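Local structure of beta-galactoside alpha-2,6-sialyltransferase (2Z4T) at residues Val224-Tyr230 / Tyr286-His291; Thr63-Leu67 / Val79-Leu84. The protein transfers sialic acid from a CMP-linked donor to the galactose of beta-galactoside acceptors such as lactose, forming an alpha-2,6 linkage. All coordinates share one frame. Residue numbers count along the deposited sequence, not the author numbering.

How the interactions relate
The two contacts belong to different domains. Interaction 1 pairs neighbouring parallel strands of a Rossmann-like domain in the GT-B catalytic part; interaction 2 joins a loop to a strand end in the N-terminal immunoglobulin-like domain. Their centres lie about 33 Å apart, their nearest atoms about 13 Å. Strand 103-122 runs from one domain into the other: Val79 and Leu84 touch it, and farther along it pairs with strand 194-201, the neighbour of 222-230. Arg83 and Leu84 also reach His192 and Arg193, just before 194-201. Interaction 1 is nearer the chemistry: the Tyr230 side chain is about 11 Å from bound CMP, and Asp232 lines the acceptor glycan pocket. Interaction 2 lies away from the known sites.

Interaction 1: residues Val224-Tyr230 / Tyr286-His291; sequences VTNIDLY and YPANYH
Two parallel neighbours in the central sheet of a Rossmann-like GT-B domain make this contact, strands 224-230 and 288-291, with axes 4.6 Å apart at 15°; a largely helical beta-alpha-beta crossover joins them. Val224 packs CB on Tyr286 CD2 (4.1 Å). Thr225 (phi/psi -80/-24) departs from the extended backbone of 226-230, its O 3.3 Å from Pro287 CB. Asn226 ND2 hydrogen-bonds Asp228 OD1 (2.9 Å). Backbone hydrogen bonds run from Ile227 N to Pro287 O (2.9 Å) and Asn289 N to Ile227 O (2.7 Å); Ile227, opposite Ala288 (CA-CA 4.4 Å), is mt and puts CD1 3.7 Å from Tyr286 CD1. Then Leu229 N donates to Asn289 O (2.8 Å) and His291 N to Leu229 O (2.7 Å); on Ile227's face, Leu229 CD1 makes a CH-pi contact 3.5 Å from the Tyr290 ring centroid. Tyr230 and His291, both chi1 m, share Asp228's face. Tyr230 OH hydrogen-bonds Asp134; its ring stacks offset on His291 (centroids 4.4 Å, planes 16°), Tyr230 CE2 lying 3.5 Å from His291 CG.

Interaction 2: residues Thr63-Leu67 / Val79-Leu84; sequences TQQLL and VVAPRL
In the N-terminal immunoglobulin-like beta-sandwich, the loop that follows strand 52-61 lies along the outgoing end of strand 77-80. The directions from CA of Gln64 to CA of Leu67 and from CA of Val79 to CA of Leu84 are 174° apart, yet this is not a strand pair: the nearest CA atoms are 6.3 Å apart at Leu66 and Val79 and 7.1 Å at Gln64 and Pro82, so side chains and water fill the gap.

Leu66 is at the heart of it. Its backbone (-111/-17) leaves the extended geometry of Gln64 and Gln65, and its CA-CB bond points at the partner. With the side chain mt, CD2 lies 4.0 Å from Pro82 CB and CD1 3.9 Å from Val80 O, while its CB is 4.0 Å from Val79 CG1. Leu66 also touches Tyr90 and Phe92, which joins the loop to strand 88-98.

Val79, extended with chi1 m, is the apolar counterpart. Its CG1 takes Leu67 CD1 at 3.4 Å as well as Leu66, and its backbone hydrogen-bonds Val40, in the strand antiparallel to 77-80. Water 2 bridges the backbones, donating to Leu66 O (2.5 Å) and accepting from Val80 N (3.2 Å).

Gln64 deals with the other end. Its backbone is extended (-73/140), with N hydrogen-bonded to Tyr90 OH; the side chain, chi1 m, chi2 t and chi3 55°, lays OE1 3.3 Å from Pro82 CB. Water 1 joins Gln64 OE1 and Arg83 N through weak bonds, both 3.4 Å. The direct polar link is Gln64 NE2 donating to Arg83 O at 3.2 Å.

Interaction 1: residues Val224-Tyr230 / Tyr286-His291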
loop_
_atom_site.group_PDB
_atom_site.type_symbol
_atom_site.label_atom_id
_atom_site.label_comp_id
_atom_site.label_asym_id
_atom_site.label_seq_id
_atom_site.Cartn_x
_atom_site.Cartn_y
_atom_site.Cartn_z
ATOM N N VAL A 224 13.422 4.348 14.418
ATOM C CA VAL A 224 12.342 4.502 13.476
ATOM C C VAL A 224 12.903 5.308 12.318
ATOM O O VAL A 224 13.018 6.520 12.409
ATOM C CB VAL A 224 11.128 5.194 14.126
ATOM C CG1 VAL A 224 9.935 5.224 13.159
ATOM C CG2 VAL A 224 10.754 4.477 15.435
ATOM N N THR A 225 13.266 4.634 11.232
ATOM C CA THR A 225 13.954 5.328 10.153
ATOM C C THR A 225 13.022 6.108 9.233
ATOM O O THR A 225 13.456 7.071 8.601
ATOM C CB THR A 225 14.870 4.397 9.329
ATOM O OG1 THR A 225 14.080 3.454 8.588
ATOM C CG2 THR A 225 15.853 3.667 10.245
ATOM N N ASN A 226 11.746 5.713 9.180
ATOM C CA ASN A 226 10.753 6.366 8.304
ATOM C C ASN A 226 9.314 6.002 8.662
ATOM O O ASN A 226 9.017 4.855 9.053
ATOM C CB ASN A 226 11.000 6.035 6.810
ATOM C CG ASN A 226 10.016 6.751 5.872
ATOM O OD1 ASN A 226 10.132 7.964 5.638
ATOM N ND2 ASN A 226 9.034 6.004 5.342
ATOM N N ILE A 227 8.431 6.988 8.519
ATOM C CA ILE A 227 6.994 6.756 8.538
ATOM C C ILE A 227 6.414 7.221 7.211
ATOM O O ILE A 227 6.579 8.378 6.814
ATOM C CB ILE A 227 6.287 7.467 9.721
ATOM C CG1 ILE A 227 7.010 7.153 11.043
ATOM C CG2 ILE A 227 4.818 7.078 9.763
ATOM C CD1 ILE A 227 6.408 7.797 12.261
ATOM N N ASP A 228 5.762 6.291 6.515
ATOM C CA ASP A 228 5.039 6.584 5.275
ATOM C C ASP A 228 3.564 6.755 5.566
ATOM O O ASP A 228 2.958 5.928 6.255
ATOM C CB ASP A 228 5.197 5.437 4.283
ATOM C CG ASP A 228 6.494 5.501 3.509
ATOM O OD1 ASP A 228 7.028 6.622 3.321
ATOM O OD2 ASP A 228 6.969 4.410 3.069
ATOM N N LEU A 229 2.983 7.812 5.023
ATOM C CA LEU A 229 1.550 8.032 5.139
ATOM C C LEU A 229 0.887 8.060 3.751
ATOM O O LEU A 229 1.241 8.887 2.890
ATOM C CB LEU A 229 1.284 9.305 5.948
ATOM C CG LEU A 229 2.021 9.102 7.282
ATOM C CD1 LEU A 229 2.906 10.281 7.683
ATOM C CD2 LEU A 229 1.125 8.578 8.420
ATOM N N TYR A 230 -0.040 7.130 3.535
ATOM C CA TYR A 230 -0.745 7.014 2.274
ATOM C C TYR A 230 -2.194 7.298 2.574
ATOM O O TYR A 230 -2.742 6.716 3.518
ATOM C CB TYR A 230 -0.597 5.600 1.681
ATOM C CG TYR A 230 0.781 5.272 1.158
ATOM C CD1 TYR A 230 1.651 4.451 1.880
ATOM C CD2 TYR A 230 1.225 5.788 -0.060
ATOM C CE1 TYR A 230 2.956 4.154 1.411
ATOM C CE2 TYR A 230 2.518 5.489 -0.560
ATOM C CZ TYR A 230 3.369 4.677 0.189
ATOM O OH TYR A 230 4.621 4.387 -0.307
ATOM N N TYR A 286 9.541 12.585 13.431
ATOM C CA TYR A 286 10.189 11.420 12.862
ATOM C C TYR A 286 10.531 11.737 11.429
ATOM O O TYR A 286 9.934 12.638 10.852
ATOM C CB TYR A 286 9.248 10.208 12.887
ATOM C CG TYR A 286 8.868 9.735 14.261
ATOM C CD1 TYR A 286 7.651 10.111 14.836
ATOM C CD2 TYR A 286 9.713 8.912 14.993
ATOM C CE1 TYR A 286 7.295 9.699 16.119
ATOM C CE2 TYR A 286 9.367 8.481 16.283
ATOM C CZ TYR A 286 8.149 8.881 16.835
ATOM O OH TYR A 286 7.789 8.457 18.099
ATOM N N PRO A 287 11.501 11.019 10.843
ATOM C CA PRO A 287 11.595 11.118 9.386
ATOM C C PRO A 287 10.331 10.506 8.821
ATOM O O PRO A 287 9.968 9.389 9.211
ATOM C CB PRO A 287 12.815 10.243 9.039
ATOM C CG PRO A 287 13.620 10.156 10.366
ATOM C CD PRO A 287 12.528 10.123 11.411
ATOM N N ALA A 288 9.642 11.236 7.948
ATOM C CA ALA A 288 8.319 10.818 7.502
ATOM C C ALA A 288 8.045 11.331 6.112
ATOM O O ALA A 288 8.560 12.375 5.738
ATOM C CB ALA A 288 7.264 11.322 8.458
ATOM N N ASN A 289 7.241 10.597 5.351
ATOM C CA ASN A 289 6.793 11.062 4.035
ATOM C C ASN A 289 5.279 10.934 3.875
ATOM O O ASN A 289 4.716 9.845 4.108
ATOM C CB ASN A 289 7.535 10.325 2.914
ATOM C CG ASN A 289 9.021 10.688 2.869
ATOM O OD1 ASN A 289 9.857 9.992 3.443
ATOM N ND2 ASN A 289 9.340 11.812 2.241
ATOM N N TYR A 290 4.626 12.049 3.528
ATOM C CA TYR A 290 3.194 12.034 3.209
ATOM C C TYR A 290 2.978 11.883 1.701
ATOM O O TYR A 290 3.321 12.776 0.901
ATOM C CB TYR A 290 2.472 13.295 3.706
ATOM C CG TYR A 290 2.343 13.388 5.205
ATOM C CD1 TYR A 290 1.134 13.097 5.847
ATOM C CD2 TYR A 290 3.420 13.777 5.982
ATOM C CE1 TYR A 290 1.011 13.197 7.238
ATOM C CE2 TYR A 290 3.322 13.886 7.358
ATOM C CZ TYR A 290 2.121 13.597 7.985
ATOM O OH TYR A 290 2.063 13.704 9.349
ATOM N N HIS A 291 2.379 10.767 1.313
ATOM C CA HIS A 291 2.103 10.522 -0.095
ATOM C C HIS A 291 0.658 10.889 -0.412
ATOM O O HIS A 291 -0.247 10.096 -0.197
ATOM C CB HIS A 291 2.413 9.070 -0.439
ATOM C CG HIS A 291 3.803 8.664 -0.074
ATOM N ND1 HIS A 291 4.139 8.214 1.187
ATOM C CD2 HIS A 291 4.950 8.673 -0.789
ATOM C CE1 HIS A 291 5.430 7.942 1.223
ATOM N NE2 HIS A 291 5.947 8.220 0.040
#

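Interaction 2: residues Thr63-Leu67 / Val79-Leu84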
loop_
_atom_site.group_PDB
_atom_site.type_symbol
_atom_site.label_atom_id
_atom_site.label_comp_id
_atom_site.label_asym_id
_atom_site.label_seq_id
_atom_site.Cartn_x
_atom_site.Cartn_y
_atom_site.Cartn_z
ATOM N N THR A 63 36.248 -7.028 11.595
ATOM C CA THR A 63 36.937 -6.699 12.822
ATOM C C THR A 63 36.742 -7.722 13.967
ATOM O O THR A 63 37.717 -8.160 14.546
ATOM C CB THR A 63 36.824 -5.189 13.215
ATOM O OG1 THR A 63 36.349 -5.055 14.557
ATOM C CG2 THR A 63 35.930 -4.450 12.305
ATOM N N GLN A 64 35.517 -8.113 14.281
ATOM C CA GLN A 64 35.314 -9.143 15.300
ATOM C C GLN A 64 35.710 -10.524 14.778
ATOM O O GLN A 64 35.459 -10.857 13.625
ATOM C CB GLN A 64 33.880 -9.140 15.826
ATOM C CG GLN A 64 33.651 -8.101 16.923
ATOM C CD GLN A 64 32.191 -8.032 17.383
ATOM O OE1 GLN A 64 31.606 -9.041 17.785
ATOM N NE2 GLN A 64 31.595 -6.834 17.321
ATOM N N GLN A 65 36.354 -11.313 15.631
ATOM C CA GLN A 65 36.786 -12.668 15.290
ATOM C C GLN A 65 35.628 -13.649 15.425
ATOM O O GLN A 65 35.059 -13.793 16.494
ATOM C CB GLN A 65 37.939 -13.074 16.202
ATOM C CG GLN A 65 39.230 -12.461 15.816
ATOM C CD GLN A 65 39.822 -13.163 14.621
ATOM O OE1 GLN A 65 40.162 -14.344 14.692
ATOM N NE2 GLN A 65 39.941 -12.452 13.508
ATOM N N LEU A 66 35.286 -14.333 14.343
ATOM C CA LEU A 66 34.071 -15.164 14.317
ATOM C C LEU A 66 34.341 -16.662 14.260
ATOM O O LEU A 66 33.439 -17.469 14.546
ATOM C CB LEU A 66 33.168 -14.783 13.130
ATOM C CG LEU A 66 32.742 -13.341 12.899
ATOM C CD1 LEU A 66 31.647 -13.325 11.834
ATOM C CD2 LEU A 66 32.259 -12.667 14.172
ATOM N N LEU A 67 35.567 -17.029 13.881
ATOM C CA LEU A 67 35.938 -18.436 13.710
ATOM C C LEU A 67 36.560 -19.058 14.979
ATOM O O LEU A 67 37.709 -18.781 15.337
ATOM C CB LEU A 67 36.866 -18.567 12.515
ATOM C CG LEU A 67 36.463 -19.536 11.421
ATOM C CD1 LEU A 67 34.976 -19.451 11.122
ATOM C CD2 LEU A 67 37.269 -19.197 10.189
ATOM N N VAL A 79 29.160 -20.010 11.248
ATOM C CA VAL A 79 29.423 -18.793 12.022
ATOM C C VAL A 79 28.154 -18.057 12.421
ATOM O O VAL A 79 27.121 -18.150 11.759
ATOM C CB VAL A 79 30.347 -17.786 11.284
ATOM C CG1 VAL A 79 31.796 -18.190 11.454
ATOM C CG2 VAL A 79 29.993 -17.668 9.813
ATOM N N VAL A 80 28.259 -17.307 13.501
ATOM C CA VAL A 80 27.186 -16.469 13.984
ATOM C C VAL A 80 27.627 -15.041 13.688
ATOM O O VAL A 80 28.750 -14.662 14.026
ATOM C CB VAL A 80 26.989 -16.681 15.508
ATOM C CG1 VAL A 80 25.834 -15.860 16.029
ATOM C CG2 VAL A 80 26.754 -18.174 15.806
ATOM N N ALA A 81 26.774 -14.257 13.033
ATOM C CA ALA A 81 27.072 -12.860 12.761
ATOM C C ALA A 81 27.206 -12.150 14.096
ATOM O O ALA A 81 26.496 -12.498 15.034
ATOM C CB ALA A 81 25.955 -12.246 11.954
ATOM N N PRO A 82 28.112 -11.157 14.197
ATOM C CA PRO A 82 28.347 -10.493 15.479
ATOM C C PRO A 82 27.255 -9.474 15.783
ATOM O O PRO A 82 26.398 -9.214 14.924
ATOM C CB PRO A 82 29.675 -9.773 15.259
ATOM C CG PRO A 82 29.704 -9.466 13.826
ATOM C CD PRO A 82 28.935 -10.577 13.123
ATOM N N ARG A 83 27.276 -8.930 17.001
ATOM C CA ARG A 83 26.454 -7.791 17.366
ATOM C C ARG A 83 27.245 -6.554 16.983
ATOM O O ARG A 83 28.402 -6.418 17.364
ATOM C CB ARG A 83 26.186 -7.783 18.863
ATOM C CG ARG A 83 25.359 -8.934 19.317
ATOM C CD ARG A 83 24.930 -8.778 20.742
ATOM N NE ARG A 83 25.948 -9.232 21.685
ATOM C CZ ARG A 83 25.841 -9.096 23.005
ATOM N NH1 ARG A 83 24.762 -8.517 23.540
ATOM N NH2 ARG A 83 26.816 -9.530 23.796
ATOM N N LEU A 84 26.627 -5.650 16.225
ATOM C CA LEU A 84 27.361 -4.498 15.696
ATOM C C LEU A 84 26.655 -3.191 15.970
ATOM O O LEU A 84 25.472 -3.177 16.311
ATOM C CB LEU A 84 27.575 -4.639 14.187
ATOM C CG LEU A 84 28.313 -5.864 13.676
ATOM C CD1 LEU A 84 28.167 -5.943 12.152
ATOM C CD2 LEU A 84 29.791 -5.812 14.125
HETATM O O HOH W 1 29.025 -10.418 19.473
HETATM O O HOH W 2 30.982 -17.760 15.102
#